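Transcriptional regulator, LacI family (PDB 4RKR) probably regulates transcription in response to a sugar ligand, here binding a galactose-glucose disaccharide linked as in lactose. Local coordinates at residues Thr26-Pro31 against Asp227-Gly232; Ile75-Gly80 against Val96-Pro101; Ile108-Gln113 against Leu276-Val281; Tyr133-Ser138 against Val146-Arg151. All coordinates share one frame; numbering follows the deposited sequence.

Contact 1: Thr26-Pro31 against Asp227-Gly232. With GAL (beta-D-galactopyranose), chain E.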
# COMPACT_ATOMS: atom_id res chain seq x y z
N THR A 26 -3.95 4.50 -2.70
CA THR A 26 -3.70 3.78 -3.95
C THR A 26 -2.29 4.00 -4.50
O THR A 26 -1.76 3.12 -5.15
CB THR A 26 -4.76 4.15 -5.01
OG1 THR A 26 -4.91 5.58 -5.09
CG2 THR A 26 -6.10 3.53 -4.65
N ASN A 27 -1.70 5.17 -4.27
CA ASN A 27 -0.27 5.39 -4.59
C ASN A 27 0.54 4.82 -3.42
O ASN A 27 0.49 5.38 -2.34
CB ASN A 27 0.02 6.89 -4.78
CG ASN A 27 1.51 7.21 -4.89
OD1 ASN A 27 2.37 6.34 -4.86
ND2 ASN A 27 1.81 8.49 -5.02
N PRO A 28 1.28 3.70 -3.64
CA PRO A 28 1.96 2.98 -2.54
C PRO A 28 2.81 3.84 -1.63
O PRO A 28 3.09 3.42 -0.50
CB PRO A 28 2.87 1.99 -3.28
CG PRO A 28 2.14 1.71 -4.53
CD PRO A 28 1.47 3.00 -4.92
N TYR A 29 3.23 5.02 -2.09
CA TYR A 29 3.94 5.95 -1.23
C TYR A 29 3.18 6.25 0.06
O TYR A 29 3.76 6.24 1.14
CB TYR A 29 4.25 7.27 -1.95
CG TYR A 29 4.86 8.28 -1.02
CD1 TYR A 29 6.21 8.20 -0.66
CD2 TYR A 29 4.08 9.29 -0.43
CE1 TYR A 29 6.78 9.11 0.23
CE2 TYR A 29 4.64 10.20 0.46
CZ TYR A 29 5.98 10.11 0.78
OH TYR A 29 6.54 11.01 1.66
N PHE A 30 1.89 6.51 -0.04
CA PHE A 30 1.17 6.99 1.14
C PHE A 30 0.95 5.94 2.21
O PHE A 30 1.12 6.23 3.39
CB PHE A 30 -0.13 7.67 0.75
CG PHE A 30 0.09 8.93 -0.05
CD1 PHE A 30 0.68 10.04 0.54
CD2 PHE A 30 -0.25 8.98 -1.39
CE1 PHE A 30 0.90 11.19 -0.18
CE2 PHE A 30 -0.04 10.13 -2.12
CZ PHE A 30 0.54 11.24 -1.52
N PRO A 31 0.61 4.71 1.83
CA PRO A 31 0.53 3.71 2.89
C PRO A 31 1.86 3.56 3.62
O PRO A 31 1.89 3.43 4.84
CB PRO A 31 0.15 2.41 2.16
CG PRO A 31 -0.30 2.80 0.80
CD PRO A 31 -0.02 4.26 0.58
N ASP A 227 10.94 8.22 -4.70
CA ASP A 227 10.25 7.82 -3.46
C ASP A 227 10.83 6.64 -2.68
O ASP A 227 10.80 6.64 -1.47
CB ASP A 227 8.77 7.49 -3.68
CG ASP A 227 7.95 8.67 -4.13
OD1 ASP A 227 8.47 9.78 -4.16
OD2 ASP A 227 6.78 8.47 -4.47
N GLY A 228 11.44 5.68 -3.35
CA GLY A 228 11.84 4.45 -2.69
C GLY A 228 10.78 3.59 -2.01
O GLY A 228 11.01 3.07 -0.95
N ILE A 229 9.62 3.42 -2.62
CA ILE A 229 8.62 2.49 -2.10
C ILE A 229 9.10 1.03 -2.17
O ILE A 229 9.80 0.67 -3.09
CB ILE A 229 7.29 2.62 -2.84
CG1 ILE A 229 7.46 2.28 -4.31
CG2 ILE A 229 6.75 4.03 -2.68
CD1 ILE A 229 6.20 2.42 -5.13
N PRO A 230 8.73 0.20 -1.19
CA PRO A 230 9.21 -1.20 -1.15
C PRO A 230 8.97 -1.98 -2.47
O PRO A 230 9.74 -2.87 -2.82
CB PRO A 230 8.39 -1.84 -0.02
CG PRO A 230 7.85 -0.71 0.79
CD PRO A 230 7.84 0.53 -0.05
N LEU A 231 7.89 -1.65 -3.15
CA LEU A 231 7.62 -2.15 -4.50
C LEU A 231 8.85 -2.19 -5.45
O LEU A 231 9.03 -3.15 -6.21
CB LEU A 231 6.50 -1.29 -5.10
CG LEU A 231 6.16 -1.41 -6.58
CD1 LEU A 231 5.81 -2.84 -6.90
CD2 LEU A 231 5.01 -0.46 -6.91
N GLY A 232 9.70 -1.16 -5.42
CA GLY A 232 10.87 -1.11 -6.28
C GLY A 232 11.70 -2.38 -6.21
O GLY A 232 12.22 -2.84 -7.22
C1 GAL E . 3.49 13.30 -3.80
C2 GAL E . 3.60 12.06 -4.69
C3 GAL E . 4.20 10.89 -3.92
C4 GAL E . 5.48 11.31 -3.24
C5 GAL E . 5.28 12.58 -2.43
C6 GAL E . 6.60 13.04 -1.84
O2 GAL E . 2.28 11.72 -5.14
O3 GAL E . 4.50 9.78 -4.77
O4 GAL E . 6.48 11.53 -4.23
O5 GAL E . 4.75 13.63 -3.24
O6 GAL E . 6.33 13.99 -0.81
O HOH W 1 5.06 6.12 -5.98

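Contact 2: Ile75-Gly80 against Val96-Pro101. With GAL (beta-D-galactopyranose), chain E; GLC (alpha-D-glucopyranose), chain B.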
# COMPACT_ATOMS: atom_id res chain seq x y z
N ILE A 75 -0.85 15.73 11.11
CA ILE A 75 0.25 15.59 10.17
C ILE A 75 -0.36 15.17 8.84
O ILE A 75 -1.21 14.27 8.79
CB ILE A 75 1.19 14.49 10.63
CG1 ILE A 75 1.87 14.89 11.93
CG2 ILE A 75 2.20 14.15 9.52
CD1 ILE A 75 2.57 13.73 12.63
N GLY A 76 0.04 15.80 7.76
CA GLY A 76 -0.58 15.44 6.50
C GLY A 76 -0.09 16.06 5.23
O GLY A 76 0.63 17.08 5.21
N TYR A 77 -0.49 15.40 4.15
CA TYR A 77 -0.43 15.95 2.81
C TYR A 77 -1.80 16.57 2.55
O TYR A 77 -2.81 15.85 2.52
CB TYR A 77 -0.12 14.85 1.81
CG TYR A 77 1.34 14.44 1.77
CD1 TYR A 77 1.87 13.55 2.72
CD2 TYR A 77 2.18 14.92 0.77
CE1 TYR A 77 3.21 13.17 2.66
CE2 TYR A 77 3.52 14.54 0.71
CZ TYR A 77 4.02 13.67 1.65
OH TYR A 77 5.32 13.34 1.59
N LEU A 78 -1.86 17.88 2.35
CA LEU A 78 -3.14 18.60 2.36
C LEU A 78 -3.60 19.13 1.02
O LEU A 78 -4.61 19.83 0.96
CB LEU A 78 -3.09 19.77 3.36
CG LEU A 78 -3.00 19.43 4.86
CD1 LEU A 78 -3.56 20.60 5.65
CD2 LEU A 78 -3.76 18.16 5.24
N GLY A 79 -2.86 18.82 -0.04
CA GLY A 79 -3.25 19.22 -1.39
C GLY A 79 -3.41 20.72 -1.58
O GLY A 79 -4.25 21.16 -2.35
N GLY A 80 -2.60 21.50 -0.88
CA GLY A 80 -2.61 22.95 -1.06
C GLY A 80 -3.39 23.75 -0.03
O GLY A 80 -3.38 24.97 -0.10
N VAL A 96 2.60 20.04 7.82
CA VAL A 96 2.32 19.70 6.41
C VAL A 96 3.58 19.21 5.73
O VAL A 96 4.68 19.62 6.09
CB VAL A 96 1.76 20.90 5.60
CG1 VAL A 96 0.48 21.42 6.22
CG2 VAL A 96 2.77 22.02 5.48
N LEU A 97 3.41 18.34 4.73
CA LEU A 97 4.55 17.86 3.92
C LEU A 97 4.44 18.32 2.49
O LEU A 97 3.35 18.44 1.92
CB LEU A 97 4.65 16.33 3.95
CG LEU A 97 5.21 15.81 5.27
CD1 LEU A 97 4.09 15.43 6.22
CD2 LEU A 97 6.13 14.63 5.06
N ASP A 98 5.61 18.63 1.93
CA ASP A 98 5.78 18.78 0.50
C ASP A 98 4.86 19.84 -0.11
O ASP A 98 4.38 19.65 -1.22
CB ASP A 98 5.54 17.42 -0.16
CG ASP A 98 6.25 17.27 -1.49
OD1 ASP A 98 7.09 18.12 -1.89
OD2 ASP A 98 5.95 16.26 -2.15
N GLU A 99 4.60 20.93 0.61
CA GLU A 99 3.87 22.06 0.04
C GLU A 99 4.15 23.34 0.80
O GLU A 99 4.68 23.30 1.91
CB GLU A 99 2.36 21.82 -0.00
CG GLU A 99 1.66 21.72 1.35
CD GLU A 99 0.14 21.61 1.22
OE1 GLU A 99 -0.51 22.66 1.19
OE2 GLU A 99 -0.41 20.48 1.14
N ASN A 100 3.78 24.47 0.20
CA ASN A 100 3.90 25.75 0.86
C ASN A 100 3.08 25.76 2.15
O ASN A 100 1.84 25.73 2.11
CB ASN A 100 3.43 26.88 -0.05
CG ASN A 100 3.69 28.25 0.54
OD1 ASN A 100 3.56 28.47 1.76
ND2 ASN A 100 4.06 29.20 -0.32
N PRO A 101 3.76 25.81 3.30
CA PRO A 101 3.06 25.64 4.56
C PRO A 101 2.19 26.83 4.95
O PRO A 101 1.35 26.71 5.83
CB PRO A 101 4.21 25.46 5.54
CG PRO A 101 5.30 26.28 4.99
CD PRO A 101 5.18 26.14 3.50
C1 GAL E . 3.49 13.30 -3.80
C2 GAL E . 3.60 12.06 -4.69
C3 GAL E . 4.20 10.89 -3.92
C4 GAL E . 5.48 11.31 -3.24
C5 GAL E . 5.28 12.58 -2.43
C6 GAL E . 6.60 13.04 -1.84
O2 GAL E . 2.28 11.72 -5.14
O3 GAL E . 4.50 9.78 -4.77
O4 GAL E . 6.48 11.53 -4.23
O5 GAL E . 4.75 13.63 -3.24
O6 GAL E . 6.33 13.99 -0.81
C1 GLC B . 1.84 18.30 -3.59
C2 GLC B . 3.34 18.00 -3.71
C3 GLC B . 3.59 16.71 -4.46
C4 GLC B . 2.82 15.59 -3.80
C5 GLC B . 1.34 15.95 -3.80
C6 GLC B . 0.52 14.84 -3.15
O1 GLC B . 1.32 18.65 -4.87
O2 GLC B . 4.01 19.03 -4.44
O3 GLC B . 4.99 16.43 -4.51
O4 GLC B . 3.02 14.40 -4.57
O5 GLC B . 1.10 17.17 -3.10
O6 GLC B . -0.82 15.30 -2.93

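Contact 3: Ile108-Gln113 against Leu276-Val281. With GAL (beta-D-galactopyranose), chain E.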
# COMPACT_ATOMS: atom_id res chain seq x y z
N ILE A 108 7.57 20.11 6.58
CA ILE A 108 8.68 19.27 6.08
C ILE A 108 8.67 19.33 4.57
O ILE A 108 7.65 19.01 3.94
CB ILE A 108 8.52 17.78 6.46
CG1 ILE A 108 8.40 17.57 7.98
CG2 ILE A 108 9.63 16.93 5.86
CD1 ILE A 108 9.57 18.07 8.79
N ASN A 109 9.78 19.72 3.97
CA ASN A 109 9.88 19.70 2.53
C ASN A 109 11.17 19.03 2.06
O ASN A 109 12.05 18.72 2.86
CB ASN A 109 9.74 21.10 1.96
CG ASN A 109 10.87 22.00 2.37
OD1 ASN A 109 11.19 22.12 3.55
ND2 ASN A 109 11.48 22.64 1.39
N PHE A 110 11.27 18.81 0.76
CA PHE A 110 12.35 18.03 0.21
C PHE A 110 13.14 18.86 -0.78
O PHE A 110 12.61 19.75 -1.45
CB PHE A 110 11.77 16.79 -0.44
CG PHE A 110 10.88 15.99 0.48
CD1 PHE A 110 11.42 15.22 1.49
CD2 PHE A 110 9.50 16.03 0.33
CE1 PHE A 110 10.60 14.50 2.34
CE2 PHE A 110 8.67 15.31 1.18
CZ PHE A 110 9.22 14.53 2.18
N ASP A 111 14.43 18.56 -0.87
CA ASP A 111 15.31 19.29 -1.76
C ASP A 111 15.26 18.65 -3.14
O ASP A 111 16.00 17.72 -3.42
CB ASP A 111 16.74 19.24 -1.21
CG ASP A 111 17.68 20.13 -1.97
OD1 ASP A 111 17.26 20.72 -2.99
OD2 ASP A 111 18.83 20.24 -1.52
N TYR A 112 14.37 19.15 -4.00
CA TYR A 112 14.18 18.52 -5.33
C TYR A 112 15.26 18.86 -6.35
O TYR A 112 15.41 18.17 -7.36
CB TYR A 112 12.79 18.85 -5.89
CG TYR A 112 11.68 18.06 -5.23
CD1 TYR A 112 11.63 16.67 -5.32
CD2 TYR A 112 10.68 18.70 -4.50
CE1 TYR A 112 10.64 15.94 -4.69
CE2 TYR A 112 9.67 17.97 -3.87
CZ TYR A 112 9.67 16.59 -3.98
OH TYR A 112 8.69 15.85 -3.39
N GLN A 113 16.01 19.93 -6.08
CA GLN A 113 17.18 20.28 -6.88
C GLN A 113 18.34 19.33 -6.65
O GLN A 113 19.00 18.90 -7.59
CB GLN A 113 17.64 21.69 -6.54
CG GLN A 113 16.66 22.75 -7.01
CD GLN A 113 17.22 24.14 -6.86
OE1 GLN A 113 18.32 24.34 -6.33
NE2 GLN A 113 16.46 25.12 -7.34
N LEU A 276 14.35 17.82 4.04
CA LEU A 276 14.99 16.52 3.92
C LEU A 276 15.46 16.27 2.49
O LEU A 276 15.03 16.96 1.55
CB LEU A 276 14.00 15.44 4.33
CG LEU A 276 13.51 15.58 5.76
CD1 LEU A 276 12.63 14.39 6.10
CD2 LEU A 276 14.67 15.69 6.74
N LYS A 277 16.33 15.28 2.35
CA LYS A 277 16.97 14.98 1.08
C LYS A 277 16.78 13.53 0.72
O LYS A 277 16.79 12.67 1.59
CB LYS A 277 18.46 15.31 1.15
CG LYS A 277 18.76 16.80 1.14
CD LYS A 277 20.21 17.09 0.76
CE LYS A 277 20.49 18.58 0.74
NZ LYS A 277 21.76 18.87 0.02
N HIS A 278 16.62 13.28 -0.58
CA HIS A 278 16.53 11.92 -1.12
C HIS A 278 17.94 11.37 -1.22
O HIS A 278 18.89 12.14 -1.37
CB HIS A 278 15.94 11.91 -2.52
CG HIS A 278 14.53 12.43 -2.61
ND1 HIS A 278 14.23 13.77 -2.60
CD2 HIS A 278 13.36 11.77 -2.76
CE1 HIS A 278 12.92 13.92 -2.71
NE2 HIS A 278 12.37 12.73 -2.81
N ARG A 279 18.07 10.05 -1.16
CA ARG A 279 19.33 9.37 -1.40
C ARG A 279 19.14 8.43 -2.59
O ARG A 279 18.12 7.75 -2.70
CB ARG A 279 19.73 8.58 -0.15
CG ARG A 279 21.24 8.54 0.10
CD ARG A 279 21.62 8.35 1.56
NE ARG A 279 20.50 8.00 2.44
CZ ARG A 279 19.89 8.83 3.29
NH1 ARG A 279 20.28 10.10 3.43
NH2 ARG A 279 18.88 8.39 4.02
N LEU A 280 20.13 8.41 -3.48
CA LEU A 280 20.07 7.56 -4.67
C LEU A 280 20.34 6.12 -4.27
O LEU A 280 21.34 5.84 -3.61
CB LEU A 280 21.08 7.99 -5.73
CG LEU A 280 21.17 7.16 -7.02
CD1 LEU A 280 19.89 7.20 -7.84
CD2 LEU A 280 22.34 7.62 -7.86
N VAL A 281 19.45 5.24 -4.68
CA VAL A 281 19.57 3.82 -4.40
C VAL A 281 19.63 3.11 -5.73
O VAL A 281 18.65 3.14 -6.48
CB VAL A 281 18.36 3.31 -3.62
CG1 VAL A 281 18.35 1.78 -3.57
CG2 VAL A 281 18.35 3.93 -2.24
C1 GAL E . 3.49 13.30 -3.80
C2 GAL E . 3.60 12.06 -4.69
C3 GAL E . 4.20 10.89 -3.92
C4 GAL E . 5.48 11.31 -3.24
C5 GAL E . 5.28 12.58 -2.43
C6 GAL E . 6.60 13.04 -1.84
O2 GAL E . 2.28 11.72 -5.14
O3 GAL E . 4.50 9.78 -4.77
O4 GAL E . 6.48 11.53 -4.23
O5 GAL E . 4.75 13.63 -3.24
O6 GAL E . 6.33 13.99 -0.81
O HOH W 2 16.37 15.60 -2.15

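Contact 4: Tyr133-Ser138 against Val146-Arg151. With GAL (beta-D-galactopyranose), chain E; GLC (alpha-D-glucopyranose), chain B.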
# COMPACT_ATOMS: atom_id res chain seq x y z
N TYR A 133 11.85 12.87 -19.50
CA TYR A 133 11.28 12.99 -18.14
C TYR A 133 9.77 12.83 -18.21
O TYR A 133 9.10 13.43 -19.06
CB TYR A 133 11.64 14.30 -17.47
CG TYR A 133 10.89 14.53 -16.17
CD1 TYR A 133 11.32 13.95 -14.98
CD2 TYR A 133 9.76 15.33 -16.15
CE1 TYR A 133 10.62 14.16 -13.80
CE2 TYR A 133 9.06 15.54 -14.98
CZ TYR A 133 9.49 14.96 -13.81
OH TYR A 133 8.77 15.21 -12.67
N LEU A 134 9.24 11.98 -17.32
CA LEU A 134 7.80 11.75 -17.22
C LEU A 134 7.21 12.49 -16.01
O LEU A 134 7.45 12.13 -14.86
CB LEU A 134 7.50 10.26 -17.13
CG LEU A 134 6.04 9.89 -16.88
CD1 LEU A 134 5.10 10.52 -17.89
CD2 LEU A 134 5.90 8.37 -16.88
N GLU A 135 6.43 13.53 -16.32
CA GLU A 135 5.80 14.43 -15.36
C GLU A 135 4.42 13.88 -15.04
O GLU A 135 3.75 13.34 -15.92
CB GLU A 135 5.64 15.80 -16.04
CG GLU A 135 5.02 16.91 -15.21
CD GLU A 135 5.96 17.41 -14.14
OE1 GLU A 135 6.28 16.60 -13.24
OE2 GLU A 135 6.38 18.59 -14.20
N ALA A 136 3.99 14.05 -13.79
CA ALA A 136 2.58 13.78 -13.44
C ALA A 136 1.75 15.01 -13.81
O ALA A 136 2.10 16.13 -13.44
CB ALA A 136 2.45 13.49 -11.96
N GLY A 137 0.67 14.83 -14.56
CA GLY A 137 -0.13 15.97 -14.98
C GLY A 137 -1.17 15.63 -16.03
O GLY A 137 -1.54 14.47 -16.20
N SER A 138 -1.64 16.66 -16.73
CA SER A 138 -2.69 16.52 -17.73
C SER A 138 -2.13 16.54 -19.15
O SER A 138 -1.57 17.55 -19.57
CB SER A 138 -3.72 17.63 -17.55
OG SER A 138 -4.56 17.74 -18.68
N VAL A 146 5.52 21.48 -21.15
CA VAL A 146 6.21 22.31 -20.16
C VAL A 146 5.99 21.76 -18.73
O VAL A 146 4.87 21.38 -18.38
CB VAL A 146 5.76 23.78 -20.30
CG1 VAL A 146 4.28 23.94 -19.95
CG2 VAL A 146 6.64 24.70 -19.46
N PRO A 147 7.05 21.72 -17.89
CA PRO A 147 6.93 21.07 -16.57
C PRO A 147 6.11 21.87 -15.56
O PRO A 147 6.41 23.04 -15.33
CB PRO A 147 8.38 20.95 -16.08
CG PRO A 147 9.25 21.55 -17.14
CD PRO A 147 8.37 22.36 -18.05
N CYS A 148 5.11 21.23 -14.96
CA CYS A 148 4.19 21.90 -14.03
C CYS A 148 4.51 21.69 -12.54
O CYS A 148 4.21 22.58 -11.74
CB CYS A 148 2.75 21.49 -14.32
SG CYS A 148 2.57 19.82 -14.96
N THR A 149 5.10 20.55 -12.17
CA THR A 149 5.43 20.28 -10.74
C THR A 149 6.77 20.84 -10.30
O THR A 149 7.58 21.28 -11.11
CB THR A 149 5.42 18.78 -10.40
OG1 THR A 149 6.54 18.12 -11.01
CG2 THR A 149 4.12 18.14 -10.83
N VAL A 150 6.99 20.81 -9.00
CA VAL A 150 8.20 21.38 -8.43
C VAL A 150 9.41 20.57 -8.83
O VAL A 150 10.38 21.12 -9.34
CB VAL A 150 8.11 21.45 -6.89
CG1 VAL A 150 9.47 21.83 -6.29
CG2 VAL A 150 7.03 22.44 -6.47
N ARG A 151 9.36 19.26 -8.59
CA ARG A 151 10.46 18.38 -8.99
C ARG A 151 10.59 18.37 -10.52
O ARG A 151 11.69 18.30 -11.05
CB ARG A 151 10.29 16.97 -8.43
CG ARG A 151 9.16 16.18 -9.06
CD ARG A 151 8.90 14.88 -8.33
NE ARG A 151 8.03 15.06 -7.17
CZ ARG A 151 7.49 14.07 -6.47
NH1 ARG A 151 7.72 12.79 -6.81
NH2 ARG A 151 6.71 14.34 -5.43
C1 GAL E . 3.49 13.30 -3.80
C2 GAL E . 3.60 12.06 -4.69
C3 GAL E . 4.20 10.89 -3.92
C4 GAL E . 5.48 11.31 -3.24
C5 GAL E . 5.28 12.58 -2.43
C6 GAL E . 6.60 13.04 -1.84
O2 GAL E . 2.28 11.72 -5.14
O3 GAL E . 4.50 9.78 -4.77
O4 GAL E . 6.48 11.53 -4.23
O5 GAL E . 4.75 13.63 -3.24
O6 GAL E . 6.33 13.99 -0.81
C1 GLC B . 1.84 18.30 -3.59
C2 GLC B . 3.34 18.00 -3.71
C3 GLC B . 3.59 16.71 -4.46
C4 GLC B . 2.82 15.59 -3.80
C5 GLC B . 1.34 15.95 -3.80
C6 GLC B . 0.52 14.84 -3.15
O1 GLC B . 1.32 18.65 -4.87
O2 GLC B . 4.01 19.03 -4.44
O3 GLC B . 4.99 16.43 -4.51
O4 GLC B . 3.02 14.40 -4.57
O5 GLC B . 1.10 17.17 -3.10
O6 GLC B . -0.82 15.30 -2.93

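Contact 1: Thr26-Pro31 against Asp227-Gly232
The galactose end of the sugar cleft is formed by Asn27 and Tyr29, at the start of helix 29-43, and by Asp227, in the loop after strand 222-225, with Pro28 and Ile229 packed on each other behind them. Much of the direct packing is apolar. CD1 of Ile229 approaches CB of Pro28 at 3.8 Å, while its CG2 branch sits 3.7 Å from CA of Tyr29. With CG1 of Ile229 between the backbone N and the carbonyl carbon (chi1 62°), CD1 bears on Pro28 and CG2 on Tyr29. The Asp227 carboxylate also runs against Tyr29, its OD2 lying 3.8 Å from CB of the tyrosine.

The polar connection runs through the sugar. OD2 of Asp227 accepts from GAL O3 at 2.6 Å and OD1 accepts from GAL O4 at 2.7 Å, so one carboxylate grips two hydroxyls on neighbouring carbons. From the other segment ND2 of Asn27 donates to the same GAL O3 at 3.0 Å, which makes O3 one link between the two segments. The other end of that amide, Asn27 OD1, caps the helix by accepting from Tyr29 N at 3.2 Å, the donor lying well above the carbonyl plane. A water donates to both Asn27 OD1 and Asp227 OD2, a second bridge beside the sugar.

One face of the Tyr29 ring meets the galactose, GAL C4 standing 3.7 Å from its plane over the centre. Farther from the sugar, Leu231 packs on Leu231 of the second subunit. An aromatic platform combined with a carboxylate clasping adjacent hydroxyls is characteristic of the sugar sites of periplasmic-binding-protein-like folds.

Contact 2: Ile75-Gly80 against Val96-Pro101
Parallel strand pairing joins Gly76 to Val96 and Leu97 near the ends of strands 73-76 and 94-97, where both segments leave the sheet beside the sugar cleft. The evidence is the bond from Leu97 N to Gly76 O, 3.1 Å long, with a CA-H...O contact from Val96 CA to the same oxygen. Beyond it, CB of Leu97 rests over one face of the Tyr77 ring, 3.8 Å from the centroid and 19° off the normal, a CH-pi contact offset toward the rim.

The two strands belong to a beta-alpha-beta unit whose connecting helix is 82-89, and as is usual in alpha/beta folds the loops following the strands carry ligand-binding groups. OD2 of Asp98 accepts from GLC O3 at 2.6 Å and from GAL O6 at 2.7 Å, spanning both sugar units, and it is also hydrogen-bonded to Tyr112 OH. GAL O6 lies at the edge of the Tyr77 ring, near its plane, 2.7 Å from Tyr77 OH, which is also hydrogen-bonded to Tyr29 OH.

Glu99 ties the loops together. Its OE2 accepts from Leu78 N at 3.2 Å and from Gly80 N at 3.1 Å, the two donors arriving from opposite faces of the carboxylate plane. A leucine here would probably leave both amides without this acceptor and free the Leu78-Gly80 turn to shift. The carboxylate reaches back because CG of Glu99 stands between the backbone N and the carbonyl carbon (chi1 66°).

Contact 3: Ile108-Gln113 against Leu276-Val281
Phe110 and Leu276 pair as parallel neighbours where strand 106-110 meets strand 273-281, the long strand that passes from one half of this periplasmic-binding-protein-like fold to the other. The pairing is tight: Leu276 N donates to Asn109 O at 2.7 Å with an N-H...O angle of 164°, and Asp111 N returns a bond to Leu276 O at 3.0 Å. Each donor meets its oxygen nearly along the C=O axis.

On the face holding Phe110 and Leu276, CD1 of the ring lies 3.8 Å from CB of the leucine, and Val249 of helix 246-262 packs against both. Beside it CE1 of His278 wedges between CB of Phe110 and CE1 of Tyr112, 3.6 Å from the latter. The three rings make an aromatic cluster in which the planes of Phe110 and His278 are 54° apart. The phenylalanine ring also meets the ligand, its CE2 3.3 Å from GAL O6. An alanine in place of Phe110 is likely to open a gap between Leu276 and the sugar, leaving CB of the leucine without the ring it rests against.

The solvent side is looser. Asp111 and Lys277 lie side by side, pointing the same way; CG of Asp111 is anti to the backbone N (chi1 -172°), which sets the carboxylate alongside the Lys277 chain. Their salt bridge is long, Lys277 NZ standing 3.6 Å from Asp111 OD2, and the lysine is exposed. Between the two regions a water touches Asp111 O, accepts from His278 N at 2.8 Å, and lies in the plane of the imidazole at its edge, 2.9 Å from His278 ND1.

Contact 4: Tyr133-Ser138 against Val146-Arg151
The carboxylate of Glu135, at the end of strand 131-136, is held by Cys148 and Thr149 just before helix 150-162. OE1 of Glu135 accepts from Thr149 OG1 at 2.7 Å and from Tyr133 OH at 2.9 Å, the two hydroxyls coming from opposite faces of the carboxylate plane. OE2 of Glu135 takes a straight bond from Thr149 N (3.1 Å, N-H...O 164°), which lies well above that plane, and a weak one from Cys148 N. Both oxygens of this buried acid are thus satisfied, and the adjacent helix start would probably favour its negative charge. Bent at chi2 (72°), the Glu135 chain turns its head to these donors.

Thr149 OG1 is used twice, for besides donating to Glu135 it caps the helix by accepting from Gly152 N. Two residues on, the Arg151 guanidinium meets the disaccharide edge-on: NH1 and NH2 each donate to GAL O4 at 3.1 Å, NH2 reaches GLC O3 at 2.9 Å, and its bond to GAL O5 is weak. NH1 also donates to Phe198 O.

Around this anchor, strand 131-136 runs beside strands 166-171 and 194-197, helix 200-212 packs on Leu134 and Ala136, and Tyr112 of helix 112-125 touches Val150 and Arg151.

How the contacts relate
All four contacts reach the disaccharide, yet they serve different parts of the fold. Contact 1 has no exposed touching residue, contact 2 is mostly buried but ends in the exposed Gly79 and Gly80, and contacts 3 and 4 are partly buried. Strand pairing defines contacts 2 and 3, whose strands are neighbours in the sheet that also holds strand 131-136 of contact 4: Asp98 N meets Ile108 O at 2.9 Å, so strands 94-97 and 106-110 lie side by side. Contact 1 instead depends on apolar packing and sugar-mediated bonds, and contact 4 on a carboxylate at a helix start. In the cleft, tyrosines join contact 1 to contact 2 and contact 3 to contact 4.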